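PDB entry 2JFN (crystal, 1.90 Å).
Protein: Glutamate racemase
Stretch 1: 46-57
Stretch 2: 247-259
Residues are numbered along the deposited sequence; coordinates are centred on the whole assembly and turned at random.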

# COMPACT_ATOMS: atom_id res chain seq x y z
N ASP A 46 -13.01 1.82 15.36
CA ASP A 46 -12.66 2.40 16.65
C ASP A 46 -11.23 2.19 17.16
O ASP A 46 -10.91 2.59 18.28
N LEU A 47 -10.38 1.56 16.36
CA LEU A 47 -9.01 1.30 16.79
C LEU A 47 -8.19 2.58 16.95
O LEU A 47 -8.60 3.65 16.50
N HIS A 48 -7.05 2.46 17.62
CA HIS A 48 -6.14 3.59 17.79
C HIS A 48 -5.17 3.43 16.63
O HIS A 48 -4.23 2.63 16.70
N TYR A 49 -5.40 4.18 15.56
CA TYR A 49 -4.55 4.07 14.39
C TYR A 49 -3.35 5.02 14.37
O TYR A 49 -3.43 6.18 14.79
N ILE A 50 -2.24 4.50 13.87
CA ILE A 50 -1.03 5.27 13.71
C ILE A 50 -0.66 5.08 12.25
O ILE A 50 -0.52 3.95 11.78
N TYR A 51 -0.55 6.18 11.51
CA TYR A 51 -0.15 6.10 10.12
C TYR A 51 1.25 6.68 10.04
O TYR A 51 1.51 7.78 10.53
N ALA A 52 2.17 5.92 9.45
CA ALA A 52 3.54 6.39 9.33
C ALA A 52 3.99 6.28 7.88
O ALA A 52 3.81 5.24 7.24
N PHE A 53 4.57 7.36 7.36
CA PHE A 53 5.06 7.34 5.99
C PHE A 53 6.49 7.87 5.93
O PHE A 53 6.84 8.85 6.59
N ASP A 54 7.32 7.18 5.15
CA ASP A 54 8.73 7.54 5.00
C ASP A 54 8.96 8.57 3.90
O ASP A 54 9.47 8.24 2.83
N ASN A 55 8.61 9.83 4.16
CA ASN A 55 8.79 10.87 3.17
C ASN A 55 10.27 11.16 2.92
O ASN A 55 10.62 11.79 1.93
N VAL A 56 11.13 10.67 3.81
CA VAL A 56 12.58 10.88 3.69
C VAL A 56 13.23 9.96 2.65
O VAL A 56 14.11 10.39 1.90
N ALA A 57 12.79 8.71 2.58
CA ALA A 57 13.38 7.77 1.64
C ALA A 57 12.47 7.40 0.47
O ALA A 57 12.86 6.62 -0.39
N LYS A 247 -3.05 -1.32 23.74
CA LYS A 247 -4.08 -0.34 23.41
C LYS A 247 -3.82 1.05 23.99
O LYS A 247 -3.02 1.22 24.90
N SER A 248 -4.53 2.03 23.44
CA SER A 248 -4.40 3.41 23.88
C SER A 248 -5.72 4.16 23.67
O SER A 248 -6.52 3.79 22.82
N ALA A 249 -5.92 5.22 24.45
CA ALA A 249 -7.13 6.02 24.32
C ALA A 249 -6.83 7.29 23.54
O ALA A 249 -7.74 8.06 23.22
N ASP A 250 -5.56 7.51 23.21
CA ASP A 250 -5.17 8.69 22.45
C ASP A 250 -5.82 8.67 21.08
O ASP A 250 -6.19 7.60 20.58
N ALA A 251 -5.96 9.84 20.47
CA ALA A 251 -6.57 9.95 19.15
C ALA A 251 -5.60 9.44 18.08
O ALA A 251 -4.41 9.30 18.34
N ASN A 252 -6.12 9.17 16.89
CA ASN A 252 -5.30 8.68 15.79
C ASN A 252 -4.23 9.70 15.47
O ASN A 252 -4.46 10.90 15.53
N ILE A 253 -3.05 9.22 15.10
CA ILE A 253 -1.96 10.13 14.77
C ILE A 253 -1.17 9.68 13.54
O ILE A 253 -1.06 8.49 13.25
N ALA A 254 -0.64 10.66 12.80
CA ALA A 254 0.16 10.38 11.62
C ALA A 254 1.59 10.81 11.90
O ALA A 254 1.82 11.86 12.51
N PHE A 255 2.54 9.99 11.48
CA PHE A 255 3.97 10.28 11.66
C PHE A 255 4.68 10.41 10.31
O PHE A 255 4.50 9.58 9.42
N CYS A 256 5.50 11.45 10.16
CA CYS A 256 6.30 11.58 8.95
C CYS A 256 7.73 11.44 9.48
O CYS A 256 7.95 11.51 10.69
N MET A 257 8.70 11.21 8.60
CA MET A 257 10.08 11.06 9.08
C MET A 257 10.83 12.39 9.05
O MET A 257 11.91 12.52 9.62
N ALA A 258 10.24 13.39 8.40
CA ALA A 258 10.83 14.72 8.32
C ALA A 258 9.70 15.71 8.10
O ALA A 258 8.86 15.52 7.22
N MET A 259 9.66 16.76 8.92
CA MET A 259 8.62 17.77 8.80
C MET A 259 8.99 18.71 7.67
O MET A 259 9.54 19.79 7.88

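Strand 48-53 of the first stretch runs parallel to strand 253-256 of the second, and the two stretches bury 828 Å² between them. The backbone ladder sets the register. I253 N donates to Y49 O (3.1 Å), Y51 N to I253 O (2.9 Å), F255 N to Y51 O (2.6 Å) and F53 N to F255 O (3.0 Å). As in any extended strand, successive side chains alternate between the two faces of the sheet. Three residues cover the most surface: H48 at the start of the pairing, M257 past its end, and F255 between them.

H48 loses 96 Å² to the other stretch. Its CA-to-CB bond points sideways, but chi1 is t and the ring end comes nearer. S248 OG lies over one face of the ring, and H48 ND1 is 3.5 Å from S248 CB. H48 CD2 is 3.2 Å from D250 O. A251 O sits at the ring edge. Water 2 joins this edge to the backbone: it lies 2.7 Å from H48 NE2 and donates to A251 O at 2.8 Å. S248, with chi1 t, points toward the first stretch, while S248 OG accepts from D250 N at 3.1 Å, a bond within its own stretch.

N252, in rotamer m, extends the ladder with its side chain. Y49 N donates to N252 OD1 at 2.9 Å. Water 1 accepts from N252 ND2 (3.0 Å) and lies 2.8 Å from L47 O, so the amide is tied to the first stretch both directly and through water. The Y49 side chain, also m, leads away at its end; N252 OD1 lies near the plane of its ring, at the edge.

F255 is m and shares a face with I50, A52 and I253. I50 CG2 touches F255 CD1 at 3.5 Å, and A52 CB is 4.2 Å from F255 CB. I50 is m at chi1, and its CG1 lies 4.1 Å from I253 CG2. The other face carries Y51, A254, F53 and C256. Y51 (t) contributes mainly its base, with CB 4.4 Å from A254 CB. F53 takes the p rotamer, which brings its ring to C256: F53 CZ is 3.5 Å from C256 CB, and C256 CA stands over the ring face, 4.2 Å from the F53 ring centroid.

M257 covers 81 Å² and points toward the first stretch. Its chi1 and chi2 are both m; chi3, at 130°, lies between wells. M257 CE reaches back to A52 CB (4.0 Å) and F53 O (3.4 Å), while M257 CG is 3.5 Å from D54 OD1. N55, in rotamer p, clasps the neighbouring backbone. N55 OD1 accepts from M257 N at 2.8 Å and more weakly from A258 N at 3.3 Å, and N55 ND2 donates to A258 O at 2.8 Å. V56 (t) closes this end: its CG2 packs on M257 CB at 3.6 Å and A258 CB at 3.4 Å.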

# COMPACT_ATOMS: atom_id res chain seq x y z
CB ASP A 46 -13.64 1.92 17.73
CG ASP A 46 -15.08 2.22 17.38
OD1 ASP A 46 -15.41 3.41 17.16
OD2 ASP A 46 -15.89 1.26 17.31
CB LEU A 47 -8.30 0.40 15.78
CG LEU A 47 -9.01 -0.90 15.39
CD1 LEU A 47 -8.16 -1.67 14.40
CD2 LEU A 47 -9.27 -1.74 16.63
CB HIS A 48 -5.36 3.52 19.10
CG HIS A 48 -4.23 4.50 19.18
ND1 HIS A 48 -2.98 4.16 19.63
CD2 HIS A 48 -4.18 5.82 18.87
CE1 HIS A 48 -2.19 5.23 19.60
NE2 HIS A 48 -2.90 6.25 19.14
CB TYR A 49 -5.36 4.30 13.11
CG TYR A 49 -6.35 3.21 12.78
CD1 TYR A 49 -7.71 3.34 13.09
CD2 TYR A 49 -5.94 2.05 12.13
CE1 TYR A 49 -8.63 2.34 12.76
CE2 TYR A 49 -6.85 1.04 11.79
CZ TYR A 49 -8.20 1.20 12.11
OH TYR A 49 -9.09 0.21 11.75
CB ILE A 50 0.13 4.73 14.55
CG1 ILE A 50 -0.20 4.82 16.04
CG2 ILE A 50 1.41 5.51 14.23
CD1 ILE A 50 0.76 4.02 16.92
CB TYR A 51 -1.08 6.92 9.21
CG TYR A 51 -0.79 6.70 7.74
CD1 TYR A 51 -0.04 7.62 7.00
CD2 TYR A 51 -1.20 5.53 7.10
CE1 TYR A 51 0.30 7.37 5.66
CE2 TYR A 51 -0.88 5.28 5.76
CZ TYR A 51 -0.13 6.19 5.05
OH TYR A 51 0.21 5.90 3.74
CB ALA A 52 4.47 5.57 10.22
CB PHE A 53 4.10 8.11 5.06
CG PHE A 53 3.91 9.57 5.41
CD1 PHE A 53 4.52 10.56 4.65
CD2 PHE A 53 3.09 9.94 6.47
CE1 PHE A 53 4.31 11.91 4.94
CE2 PHE A 53 2.88 11.29 6.78
CZ PHE A 53 3.49 12.28 6.00
CB ASP A 54 9.55 6.28 4.72
CG ASP A 54 11.04 6.52 4.87
OD1 ASP A 54 11.45 7.68 5.12
OD2 ASP A 54 11.81 5.55 4.72
CB ASN A 55 8.05 12.15 3.58
CG ASN A 55 8.55 12.74 4.88
OD1 ASN A 55 8.65 12.05 5.90
ND2 ASN A 55 8.88 14.03 4.85
CB VAL A 56 13.29 10.65 5.06
CG1 VAL A 56 14.80 10.53 4.87
CG2 VAL A 56 12.99 11.82 5.99
CB ALA A 57 13.84 6.52 2.38
CB LYS A 247 -5.43 -0.85 23.91
CG LYS A 247 -5.44 -1.21 25.39
CD LYS A 247 -6.79 -1.78 25.81
CE LYS A 247 -6.76 -2.26 27.25
NZ LYS A 247 -6.41 -1.16 28.19
CB SER A 248 -3.27 4.10 23.11
OG SER A 248 -3.20 5.48 23.42
CB ALA A 249 -7.69 6.36 25.71
CB ASP A 250 -3.64 8.76 22.29
CG ASP A 250 -2.92 9.05 23.60
OD1 ASP A 250 -3.60 9.37 24.60
OD2 ASP A 250 -1.67 8.97 23.63
CB ALA A 251 -6.94 11.39 18.87
CB ASN A 252 -6.15 8.42 14.55
CG ASN A 252 -7.25 7.42 14.78
OD1 ASN A 252 -7.11 6.50 15.59
ND2 ASN A 252 -8.35 7.58 14.06
CB ILE A 253 -1.00 10.26 15.99
CG1 ILE A 253 0.08 11.30 15.70
CG2 ILE A 253 -0.38 8.92 16.30
CD1 ILE A 253 1.03 11.49 16.87
CB ALA A 254 -0.39 11.14 10.41
CB PHE A 255 4.68 9.15 12.41
CG PHE A 255 4.40 9.12 13.89
CD1 PHE A 255 3.95 7.95 14.49
CD2 PHE A 255 4.64 10.24 14.68
CE1 PHE A 255 3.74 7.88 15.86
CE2 PHE A 255 4.43 10.19 16.07
CZ PHE A 255 3.97 9.01 16.66
CB CYS A 256 6.09 12.94 8.28
SG CYS A 256 6.48 14.38 9.29
CB MET A 257 10.82 10.01 8.25
CG MET A 257 10.16 8.63 8.26
SD MET A 257 9.65 8.03 9.91
CE MET A 257 7.94 7.54 9.58
CB ALA A 258 11.82 14.80 7.16
CB MET A 259 8.50 18.53 10.12
CG MET A 259 7.22 19.34 10.26
SD MET A 259 5.74 18.31 10.17
CE MET A 259 5.74 17.55 11.77
O HOH W 1 -10.25 5.41 15.01
O HOH W 2 -1.80 8.67 19.08